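Local coordinates for amino acid ABC transporter, periplasmic amino acid-binding protein, putative (PDB 4I62) that binds L-arginine between its two lobes and probably delivers amino acids to the membrane part of an ABC transporter for uptake into the cell, at residues P47-F52 with D225-A230; P51-K56 with A105-S110; T163-L168 with S172-L177; P178-L183 with V195-P200. All coordinates share one frame; numbering follows the deposited sequence. Where two conformers were deposited one is given.

Contacts 1, 2 and 4 surround the bound arginine, whereas contact 3 lies further out in the same lobe as contact 4. Contacts 1 and 2 have centres about 4 Å apart, share Pro51 and Phe52, and are tied by the hydrogen bond of Asp225 OD1 with Ser110 OG at 2.7 Å. Contact 4 also borders the ligand, its centre about 12 Å from each, and meets contact 1 where Tyr227 OH hydrogen-bonds Glu198 OE1 at 2.7 Å. Contact 3, with its centre about 13 Å from that of contact 4, touches it through Ala165 CB and Ile196 CD1, 4.0 Å apart, but does not touch contacts 1 and 2, whose nearest atoms are about 6 and 8 Å away.

Contact 1: P47-F52 with D225-A230; sequences PDFAPF and DSYAVA. With ARG (arginine), chain B.
Phe49 comes first along 47-52 to reach Tyr227, and its ring is used in two ways. The guanidinium of the bound arginine lies over one face, with NE 3.4 Å above the ring plane and over its centre, as suits a cation. At the ring edge, near the plane, Phe49 CE2 stands 3.5 Å from Tyr227 OH. That hydroxyl has its polar partner in Glu198, so what it gives Phe49 is packing. With CG anti to the backbone N (chi1 -156°), Phe49 carries its ring from the loop out to the ligand. Pro51, entered through a cis peptide bond, is the third residue of a type VI beta turn from Phe49 to Phe52, closed by a weak hydrogen bond of 2.9 Å from Phe52 N to Phe49 O. Phe52 then meets Tyr227 in a T-shaped (edge-to-face) pair: the tyrosine offers its edge to the phenylalanine face, with centroids 5.0 Å apart and planes at 76°. The closest atoms are Phe52 CZ and Tyr227 CE2 at 3.5 Å. The opposite face of Phe52 is covered by CG of Pro51, which suits a flat hydrophobic ring. Phe49 and Tyr227 thus line the arginine pocket, with Phe52 packed on Tyr227. Around this aromatic cluster, helix 199-208 packs on Phe49 through Val201 and on Phe52 through Pro200, helix 254-265 covers Pro51, and Tyr126 of strand 126-135 meets both Phe52 and Tyr227.

Contact 2: P51-K56 with A105-S110; sequences PFEYQK and AISGVS. With ARG (arginine), chain B.
NH1 of the bound arginine is gripped where Glu53 meets Ser107: by Glu53 OE2 at 3.0 Å, by Ser107 OG at 3.1 Å and by Ser107 O at 3.2 Å. The same carbonyl also takes the hydrogen of the ligand's NE, at 2.9 Å, so one oxygen serves two guanidinium nitrogens. Glu53 OE2 and Ser107 O, both acceptors, lie 3.3 Å apart without a bond of their own; the cation they share probably offsets their repulsion. Glu53 gets there with CG between its backbone N and carbonyl carbon (chi1 49°) and a bend at chi2. Ser107 OG is also bonded to the backbone N of Asn46, which helps fix the hydroxyl. Gly108 follows with a positive phi of 61°, readily adopted by glycine, and brings no side chain against the carboxylate. Its carbonyl O accepts from the ligand's N at 2.8 Å, and Ser110 OG takes another bond from that nitrogen. Ser110 N adds a nearly straight bond to the ligand's O (2.8 Å, 173°). Glu53 serves the guanidinium alone; Arg115 and Glu198 complete the grip on the ligand, an arrangement consistent with the amino acid site of family 3 solute-binding proteins of the type II periplasmic fold.

Contact 3: T163-L168 with S172-L177; sequences TMAKDL and SSLVSL
Apolar packing in this partly buried contact comes from Leu174 on strand 173-177, which points at helix 160-168 and settles against Ala165 and Lys166. Its CD2 branch lies 4.0 Å from Ala165 CB. The aliphatic start of the lysine adds a looser touch, Lys166 CG to Leu174 CD1 at 4.3 Å. Van der Waals contact with the helix main chain falls to the other branch: CD1 stands 3.5 Å from Ala165 O and 3.7 Å from Lys166 CA. With its CG anti to the carbonyl carbon (chi1 -56°), the leucine extends across to the helix. Alanine suits the facing position because its small side chain lets the leucine approach the main chain itself, and leucine suits its own because it is long enough to bridge the gap from the strand. These elements belong to a beta-alpha-beta unit, strand 152-156, helix 160-168 and strand 173-177, in which the two strands run parallel and side by side and the helix covers one face of the sheet. Leu174 also touches Val153 of the neighbouring strand and Leu169 in the connecting loop. No hydrogen bond joins the two segments; the polar bonds stay within the helix or lead outside. Asp167 N donates to Thr163 O at 2.9 Å, and Ser172 OG bonds the backbone O of Leu148.

Contact 4: P178-L183 with V195-P200; sequences PKNGNL and VIFEEP. With ARG (arginine), chain B.
Asn180 and Glu198 line the arginine pocket, and next to them helix 180-188 packs on strand 194-198 through Leu183, Val195 and Phe197. Asn180 OD1 comes to the edge of the Phe197 ring, near its plane and 3.3 Å from CE1, where the slightly positive ring hydrogens suit a carbonyl oxygen. The amide plane stands almost perpendicular to the ring, at 88°. ND2 is held by the backbone O of Asp48 and merely lies near the ligand's NH2, 3.7 Å away without a bond, so the two ends of the amide serve Phe197 and Asp48. Leu183 fills the apolar part, its CB 4.1 Å from Val195 CG1 and its CD1 4.2 Å from Phe197 CZ. Val195 CG1, anti to its own backbone N (chi1 176°), also rests 3.5 Å above one face of the Phe197 ring, near the rim. The helix is the connection of a beta-alpha-beta crossover: it leads from strand 173-177 to the parallel strand 194-198, with strand 152-156 lying between them in the sheet. Alternation along the strand turns Val195 and Phe197 to this helix and Ile196 to helix 160-168 on the other face. At the strand's end Glu198 occupies the N-cap position of helix 199-208. Its OE1 accepts from the ligand's N at 2.9 Å, and OE2 adds a weak bond at 3.0 Å; a carboxylate matches the positive charge expected on an amino group. OE1 also bonds Tyr227 OH, and Asp225 OD2 lies close to OE2, so the two acids may share a proton.

Contact 1: P47-F52 with D225-A230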
# COMPACT_ATOMS: atom_id res chain seq x y z
N PRO A 47 -8.34 0.96 -1.95
CA PRO A 47 -8.67 0.01 -0.87
C PRO A 47 -8.67 -1.49 -1.28
O PRO A 47 -9.67 -2.20 -1.17
CB PRO A 47 -10.07 0.46 -0.44
CG PRO A 47 -10.69 0.94 -1.71
CD PRO A 47 -9.55 1.66 -2.42
N ASP A 48 -7.52 -1.98 -1.71
CA ASP A 48 -7.30 -3.35 -2.10
C ASP A 48 -5.89 -3.74 -1.61
O ASP A 48 -5.09 -4.16 -2.45
CB ASP A 48 -7.36 -3.40 -3.62
CG ASP A 48 -7.39 -4.81 -4.18
OD1 ASP A 48 -7.44 -5.77 -3.39
OD2 ASP A 48 -7.38 -4.94 -5.42
N PHE A 49 -5.60 -3.53 -0.32
CA PHE A 49 -4.23 -3.52 0.18
C PHE A 49 -4.23 -3.78 1.69
O PHE A 49 -3.65 -3.02 2.47
CB PHE A 49 -3.57 -2.16 -0.20
CG PHE A 49 -2.07 -2.19 -0.26
CD1 PHE A 49 -1.43 -2.89 -1.25
CD2 PHE A 49 -1.28 -1.48 0.65
CE1 PHE A 49 -0.04 -2.88 -1.35
CE2 PHE A 49 0.08 -1.45 0.56
CZ PHE A 49 0.73 -2.16 -0.45
N ALA A 50 -4.89 -4.87 2.11
CA ALA A 50 -4.91 -5.22 3.52
C ALA A 50 -3.47 -5.50 3.98
O ALA A 50 -2.71 -6.16 3.25
CB ALA A 50 -5.78 -6.44 3.77
N PRO A 51 -3.10 -5.08 5.19
CA PRO A 51 -3.96 -4.54 6.27
C PRO A 51 -4.18 -3.02 6.22
O PRO A 51 -4.94 -2.48 7.05
CB PRO A 51 -3.16 -4.91 7.55
CG PRO A 51 -1.73 -4.84 7.08
CD PRO A 51 -1.76 -5.43 5.70
N PHE A 52 -3.51 -2.34 5.30
CA PHE A 52 -3.49 -0.87 5.30
C PHE A 52 -4.83 -0.26 4.89
O PHE A 52 -5.36 0.64 5.58
CB PHE A 52 -2.31 -0.39 4.43
CG PHE A 52 -1.01 -0.89 4.97
CD1 PHE A 52 -0.44 -0.28 6.08
CD2 PHE A 52 -0.43 -2.06 4.46
CE1 PHE A 52 0.71 -0.79 6.65
CE2 PHE A 52 0.71 -2.58 5.06
CZ PHE A 52 1.27 -1.94 6.15
N ASP A 225 12.43 0.63 2.00
CA ASP A 225 11.09 0.77 1.50
C ASP A 225 10.23 1.20 2.68
O ASP A 225 9.76 0.35 3.45
CB ASP A 225 10.61 -0.56 0.94
CG ASP A 225 9.22 -0.48 0.33
OD1 ASP A 225 8.61 0.62 0.32
OD2 ASP A 225 8.76 -1.54 -0.15
N SER A 226 10.06 2.50 2.83
CA SER A 226 9.30 3.06 3.95
C SER A 226 8.04 3.74 3.48
O SER A 226 8.05 4.52 2.52
CB SER A 226 10.16 4.08 4.68
OG SER A 226 11.31 3.44 5.22
N TYR A 227 6.91 3.42 4.15
CA TYR A 227 5.66 4.07 3.84
C TYR A 227 5.56 5.43 4.54
O TYR A 227 6.02 5.59 5.67
CB TYR A 227 4.46 3.25 4.32
CG TYR A 227 4.20 1.93 3.67
CD1 TYR A 227 4.94 1.48 2.59
CD2 TYR A 227 3.18 1.12 4.18
CE1 TYR A 227 4.65 0.21 2.01
CE2 TYR A 227 2.90 -0.11 3.63
CZ TYR A 227 3.63 -0.56 2.55
OH TYR A 227 3.29 -1.79 2.02
N ALA A 228 4.95 6.38 3.84
CA ALA A 228 4.76 7.72 4.36
C ALA A 228 3.49 8.32 3.75
O ALA A 228 2.95 7.81 2.74
CB ALA A 228 5.98 8.57 4.07
N VAL A 229 2.99 9.38 4.37
CA VAL A 229 1.87 10.12 3.84
C VAL A 229 2.37 11.15 2.84
O VAL A 229 3.31 11.90 3.15
CB VAL A 229 1.14 10.82 4.99
CG1 VAL A 229 0.03 11.75 4.46
CG2 VAL A 229 0.64 9.81 6.01
N ALA A 230 1.77 11.17 1.65
CA ALA A 230 2.20 12.16 0.63
C ALA A 230 1.27 13.34 0.62
O ALA A 230 0.04 13.21 0.81
CB ALA A 230 2.21 11.52 -0.76
N ARG B . 4.14 0.62 -1.60
CA ARG B . 3.89 0.57 -3.06
C ARG B . 4.06 1.95 -3.70
O ARG B . 4.01 2.97 -2.98
CB ARG B . 2.54 -0.06 -3.37
CG ARG B . 1.37 0.64 -2.67
CD ARG B . 0.03 0.18 -3.21
NE ARG B . -1.03 0.62 -2.33
CZ ARG B . -2.32 0.41 -2.53
NH1 ARG B . -3.20 0.87 -1.65
NH2 ARG B . -2.72 -0.25 -3.61
OXT ARG B . 4.19 1.98 -4.97

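Contact 2: P51-K56 with A105-S110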
# COMPACT_ATOMS: atom_id res chain seq x y z
N PRO A 51 -3.10 -5.08 5.19
CA PRO A 51 -3.96 -4.54 6.27
C PRO A 51 -4.18 -3.02 6.22
O PRO A 51 -4.94 -2.48 7.05
CB PRO A 51 -3.16 -4.91 7.55
CG PRO A 51 -1.73 -4.84 7.08
CD PRO A 51 -1.76 -5.43 5.70
N PHE A 52 -3.51 -2.34 5.30
CA PHE A 52 -3.49 -0.87 5.30
C PHE A 52 -4.83 -0.26 4.89
O PHE A 52 -5.36 0.64 5.58
CB PHE A 52 -2.31 -0.39 4.43
CG PHE A 52 -1.01 -0.89 4.97
CD1 PHE A 52 -0.44 -0.28 6.08
CD2 PHE A 52 -0.43 -2.06 4.46
CE1 PHE A 52 0.71 -0.79 6.65
CE2 PHE A 52 0.71 -2.58 5.06
CZ PHE A 52 1.27 -1.94 6.15
N GLU A 53 -5.40 -0.72 3.78
CA GLU A 53 -6.76 -0.32 3.37
C GLU A 53 -7.36 -1.45 2.55
O GLU A 53 -6.70 -1.98 1.65
CB GLU A 53 -6.77 1.00 2.59
CG GLU A 53 -5.75 1.08 1.45
CD GLU A 53 -4.39 1.55 1.89
OE1 GLU A 53 -4.39 2.35 2.89
OE2 GLU A 53 -3.34 1.19 1.28
N TYR A 54 -8.61 -1.78 2.83
CA TYR A 54 -9.26 -2.87 2.13
C TYR A 54 -10.76 -2.72 2.32
O TYR A 54 -11.24 -1.90 3.11
CB TYR A 54 -8.74 -4.23 2.63
CG TYR A 54 -8.94 -4.52 4.12
CD1 TYR A 54 -8.03 -4.01 5.06
CD2 TYR A 54 -10.00 -5.32 4.58
CE1 TYR A 54 -8.16 -4.30 6.39
CE2 TYR A 54 -10.14 -5.58 5.93
CZ TYR A 54 -9.22 -5.07 6.83
OH TYR A 54 -9.34 -5.33 8.18
N GLN A 55 -11.50 -3.51 1.55
CA GLN A 55 -12.96 -3.55 1.67
C GLN A 55 -13.37 -4.73 2.52
O GLN A 55 -12.95 -5.87 2.26
CB GLN A 55 -13.63 -3.65 0.30
CG GLN A 55 -13.40 -2.45 -0.61
CD GLN A 55 -14.21 -2.55 -1.88
OE1 GLN A 55 -15.42 -2.31 -1.88
NE2 GLN A 55 -13.56 -2.93 -2.97
N LYS A 56 -14.20 -4.46 3.51
CA LYS A 56 -14.69 -5.50 4.40
C LYS A 56 -16.20 -5.47 4.32
O LYS A 56 -16.80 -4.40 4.41
CB LYS A 56 -14.22 -5.19 5.83
CG LYS A 56 -14.60 -6.23 6.85
CD LYS A 56 -13.99 -5.87 8.21
CE LYS A 56 -14.46 -6.81 9.33
NZ LYS A 56 -14.17 -8.24 8.98
N ALA A 105 -2.32 11.56 0.41
CA ALA A 105 -2.39 10.15 0.01
C ALA A 105 -1.95 9.34 1.22
O ALA A 105 -0.80 9.48 1.66
CB ALA A 105 -1.49 9.85 -1.17
N ILE A 106 -2.86 8.51 1.73
CA ILE A 106 -2.53 7.58 2.81
C ILE A 106 -2.97 6.21 2.27
O ILE A 106 -4.15 5.85 2.35
CB ILE A 106 -3.23 7.90 4.16
CG1 ILE A 106 -3.04 9.38 4.52
CG2 ILE A 106 -2.64 6.99 5.23
CD1 ILE A 106 -3.75 9.78 5.83
N SER A 107 -2.02 5.50 1.67
CA SER A 107 -2.40 4.38 0.82
C SER A 107 -1.24 3.40 0.68
O SER A 107 -1.00 2.86 -0.42
CB SER A 107 -2.87 4.88 -0.55
OG SER A 107 -3.56 3.89 -1.32
N GLY A 108 -0.50 3.19 1.77
CA GLY A 108 0.67 2.32 1.71
C GLY A 108 1.71 2.85 0.72
O GLY A 108 2.36 2.06 0.04
N VAL A 109 1.89 4.16 0.68
CA VAL A 109 2.75 4.81 -0.31
C VAL A 109 4.22 4.79 0.11
O VAL A 109 4.58 5.36 1.17
CB VAL A 109 2.32 6.27 -0.57
CG1 VAL A 109 3.23 6.94 -1.58
CG2 VAL A 109 0.89 6.35 -1.01
N SER A 110 5.07 4.16 -0.69
CA SER A 110 6.49 4.16 -0.44
C SER A 110 7.13 5.48 -0.82
O SER A 110 6.88 6.06 -1.89
CB SER A 110 7.14 3.09 -1.31
OG SER A 110 6.63 1.78 -1.03
N ARG B . 4.14 0.62 -1.60
CA ARG B . 3.89 0.57 -3.06
C ARG B . 4.06 1.95 -3.70
O ARG B . 4.01 2.97 -2.98
CB ARG B . 2.54 -0.06 -3.37
CG ARG B . 1.37 0.64 -2.67
CD ARG B . 0.03 0.18 -3.21
NE ARG B . -1.03 0.62 -2.33
CZ ARG B . -2.32 0.41 -2.53
NH1 ARG B . -3.20 0.87 -1.65
NH2 ARG B . -2.72 -0.25 -3.61
OXT ARG B . 4.19 1.98 -4.97

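Contact 3: T163-L168 with S172-L177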
# COMPACT_ATOMS: atom_id res chain seq x y z
N THR A 163 8.06 -0.92 -10.96
CA THR A 163 9.37 -0.37 -11.32
C THR A 163 10.51 -1.36 -11.11
O THR A 163 11.39 -1.50 -11.97
CB THR A 163 9.63 0.93 -10.57
OG1 THR A 163 8.57 1.84 -10.88
CG2 THR A 163 10.94 1.56 -10.94
N MET A 164 10.49 -2.04 -9.97
CA MET A 164 11.50 -3.05 -9.67
C MET A 164 11.50 -4.14 -10.73
O MET A 164 12.56 -4.56 -11.19
CB MET A 164 11.22 -3.67 -8.30
CG MET A 164 12.38 -4.37 -7.67
SD MET A 164 11.86 -5.10 -6.09
CE MET A 164 10.47 -4.05 -5.58
N ALA A 165 10.32 -4.61 -11.09
CA ALA A 165 10.23 -5.65 -12.11
C ALA A 165 10.79 -5.19 -13.43
O ALA A 165 11.57 -5.91 -14.08
CB ALA A 165 8.80 -6.11 -12.27
N LYS A 166 10.43 -3.98 -13.85
CA LYS A 166 10.92 -3.43 -15.11
C LYS A 166 12.44 -3.29 -15.10
O LYS A 166 13.08 -3.52 -16.12
CB LYS A 166 10.28 -2.07 -15.42
CG LYS A 166 8.77 -2.11 -15.61
CD LYS A 166 8.21 -0.77 -16.08
CE LYS A 166 6.70 -0.86 -16.32
NZ LYS A 166 6.08 0.48 -16.48
N ASP A 167 12.99 -2.89 -13.95
CA ASP A 167 14.41 -2.58 -13.87
C ASP A 167 15.31 -3.81 -13.75
O ASP A 167 16.44 -3.78 -14.20
CB ASP A 167 14.68 -1.62 -12.72
CG ASP A 167 14.15 -0.22 -12.97
OD1 ASP A 167 13.76 0.13 -14.10
OD2 ASP A 167 14.16 0.55 -11.98
N LEU A 168 14.79 -4.90 -13.20
CA LEU A 168 15.58 -6.10 -12.90
C LEU A 168 15.28 -7.32 -13.75
O LEU A 168 16.14 -8.19 -13.93
CB LEU A 168 15.45 -6.49 -11.45
CG LEU A 168 16.04 -5.56 -10.41
CD1 LEU A 168 15.66 -6.10 -9.04
CD2 LEU A 168 17.55 -5.50 -10.57
N SER A 172 12.12 -11.75 -18.12
CA SER A 172 10.78 -12.18 -17.74
C SER A 172 9.73 -11.47 -18.58
O SER A 172 9.98 -10.38 -19.10
CB SER A 172 10.51 -11.86 -16.25
OG SER A 172 11.50 -12.42 -15.38
N SER A 173 8.53 -12.05 -18.63
CA SER A 173 7.36 -11.37 -19.20
C SER A 173 6.61 -10.65 -18.09
O SER A 173 6.22 -11.26 -17.09
CB SER A 173 6.43 -12.38 -19.87
OG SER A 173 7.05 -12.97 -20.99
N LEU A 174 6.42 -9.35 -18.21
CA LEU A 174 5.86 -8.58 -17.12
C LEU A 174 4.39 -8.18 -17.36
O LEU A 174 4.03 -7.79 -18.48
CB LEU A 174 6.71 -7.33 -16.89
CG LEU A 174 8.20 -7.64 -16.64
CD1 LEU A 174 9.00 -6.35 -16.47
CD2 LEU A 174 8.41 -8.59 -15.44
N VAL A 175 3.57 -8.35 -16.35
CA VAL A 175 2.15 -7.99 -16.35
C VAL A 175 1.99 -6.88 -15.32
O VAL A 175 2.42 -7.03 -14.19
CB VAL A 175 1.29 -9.23 -15.99
CG1 VAL A 175 -0.18 -8.85 -15.76
CG2 VAL A 175 1.38 -10.25 -17.13
N SER A 176 1.37 -5.77 -15.70
CA SER A 176 1.12 -4.67 -14.78
C SER A 176 -0.38 -4.34 -14.82
O SER A 176 -0.88 -3.88 -15.84
CB SER A 176 1.93 -3.47 -15.23
OG SER A 176 1.46 -2.28 -14.65
N LEU A 177 -1.09 -4.60 -13.72
CA LEU A 177 -2.53 -4.48 -13.66
C LEU A 177 -2.94 -3.43 -12.68
O LEU A 177 -2.34 -3.29 -11.62
CB LEU A 177 -3.18 -5.79 -13.22
CG LEU A 177 -3.12 -6.92 -14.22
CD1 LEU A 177 -3.75 -8.20 -13.64
CD2 LEU A 177 -3.86 -6.48 -15.49

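Contact 4: P178-L183 with V195-P200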
# COMPACT_ATOMS: atom_id res chain seq x y z
N PRO A 178 -4.00 -2.69 -12.99
CA PRO A 178 -4.46 -1.67 -12.04
C PRO A 178 -4.87 -2.25 -10.70
O PRO A 178 -4.58 -1.61 -9.70
CB PRO A 178 -5.66 -1.02 -12.75
CG PRO A 178 -5.33 -1.16 -14.18
CD PRO A 178 -4.59 -2.48 -14.32
N LYS A 179 -5.55 -3.40 -10.67
CA LYS A 179 -6.15 -3.90 -9.44
C LYS A 179 -5.40 -5.07 -8.83
O LYS A 179 -5.14 -6.07 -9.53
CB LYS A 179 -7.58 -4.35 -9.71
CG LYS A 179 -8.50 -3.25 -10.19
CD LYS A 179 -9.96 -3.70 -10.30
CE LYS A 179 -10.87 -2.56 -10.73
NZ LYS A 179 -12.30 -2.98 -10.89
N ASN A 180 -5.12 -5.02 -7.53
CA ASN A 180 -4.44 -6.14 -6.87
C ASN A 180 -5.26 -7.42 -6.93
O ASN A 180 -4.70 -8.52 -7.06
CB ASN A 180 -4.09 -5.79 -5.44
CG ASN A 180 -3.01 -4.73 -5.37
OD1 ASN A 180 -2.06 -4.75 -6.17
ND2 ASN A 180 -3.11 -3.83 -4.40
N GLY A 181 -6.58 -7.32 -6.80
CA GLY A 181 -7.40 -8.51 -6.89
C GLY A 181 -7.27 -9.21 -8.24
O GLY A 181 -7.38 -10.44 -8.36
N ASN A 182 -7.05 -8.44 -9.30
CA ASN A 182 -6.89 -9.05 -10.60
C ASN A 182 -5.53 -9.73 -10.75
O ASN A 182 -5.42 -10.73 -11.46
CB ASN A 182 -7.19 -8.03 -11.71
CG ASN A 182 -8.68 -7.68 -11.79
OD1 ASN A 182 -9.53 -8.46 -11.35
ND2 ASN A 182 -9.00 -6.54 -12.39
N LEU A 183 -4.51 -9.23 -10.06
CA LEU A 183 -3.22 -9.94 -10.01
C LEU A 183 -3.40 -11.28 -9.33
O LEU A 183 -2.83 -12.30 -9.76
CB LEU A 183 -2.17 -9.10 -9.26
CG LEU A 183 -1.70 -7.87 -10.05
CD1 LEU A 183 -0.96 -6.85 -9.15
CD2 LEU A 183 -0.80 -8.27 -11.21
N VAL A 195 3.61 -12.89 -8.24
CA VAL A 195 3.29 -11.47 -8.09
C VAL A 195 4.17 -10.90 -7.00
O VAL A 195 4.36 -11.52 -5.94
CB VAL A 195 1.80 -11.26 -7.75
CG1 VAL A 195 1.49 -9.79 -7.51
CG2 VAL A 195 0.93 -11.83 -8.85
N ILE A 196 4.73 -9.70 -7.23
CA ILE A 196 5.55 -9.02 -6.24
C ILE A 196 4.68 -8.17 -5.33
O ILE A 196 3.98 -7.25 -5.82
CB ILE A 196 6.63 -8.12 -6.89
CG1 ILE A 196 7.40 -8.85 -7.99
CG2 ILE A 196 7.55 -7.53 -5.83
CD1 ILE A 196 8.39 -7.97 -8.72
N PHE A 197 4.71 -8.41 -4.02
CA PHE A 197 4.01 -7.58 -3.06
C PHE A 197 4.88 -7.41 -1.82
O PHE A 197 5.63 -8.31 -1.43
CB PHE A 197 2.70 -8.22 -2.54
CG PHE A 197 1.52 -8.17 -3.47
CD1 PHE A 197 1.13 -7.03 -4.13
CD2 PHE A 197 0.77 -9.32 -3.68
CE1 PHE A 197 0.00 -7.03 -5.00
CE2 PHE A 197 -0.36 -9.31 -4.50
CZ PHE A 197 -0.75 -8.17 -5.14
N GLU A 198 4.72 -6.26 -1.15
CA GLU A 198 5.33 -6.07 0.16
C GLU A 198 4.79 -7.11 1.15
O GLU A 198 3.62 -7.51 1.09
CB GLU A 198 5.10 -4.63 0.62
CG GLU A 198 6.01 -3.68 -0.19
CD GLU A 198 5.45 -2.29 -0.50
OE1 GLU A 198 4.21 -2.09 -0.53
OE2 GLU A 198 6.27 -1.40 -0.80
N GLU A 199 5.66 -7.54 2.06
CA GLU A 199 5.43 -8.69 2.91
C GLU A 199 4.05 -8.74 3.61
O GLU A 199 3.38 -9.77 3.54
CB GLU A 199 6.57 -8.84 3.92
CG GLU A 199 6.43 -10.10 4.77
CD GLU A 199 7.66 -10.40 5.61
OE1 GLU A 199 8.52 -9.51 5.81
OE2 GLU A 199 7.76 -11.53 6.17
N PRO A 200 3.63 -7.67 4.30
CA PRO A 200 2.35 -7.79 5.04
C PRO A 200 1.16 -7.98 4.11
O PRO A 200 0.21 -8.67 4.44
CB PRO A 200 2.25 -6.44 5.79
CG PRO A 200 3.14 -5.51 5.03
CD PRO A 200 4.28 -6.37 4.54
N ARG B . 4.14 0.62 -1.60
CA ARG B . 3.89 0.57 -3.06
C ARG B . 4.06 1.95 -3.70
O ARG B . 4.01 2.97 -2.98
CB ARG B . 2.54 -0.06 -3.37
CG ARG B . 1.37 0.64 -2.67
CD ARG B . 0.03 0.18 -3.21
NE ARG B . -1.03 0.62 -2.33
CZ ARG B . -2.32 0.41 -2.53
NH1 ARG B . -3.20 0.87 -1.65
NH2 ARG B . -2.72 -0.25 -3.61
OXT ARG B . 4.19 1.98 -4.97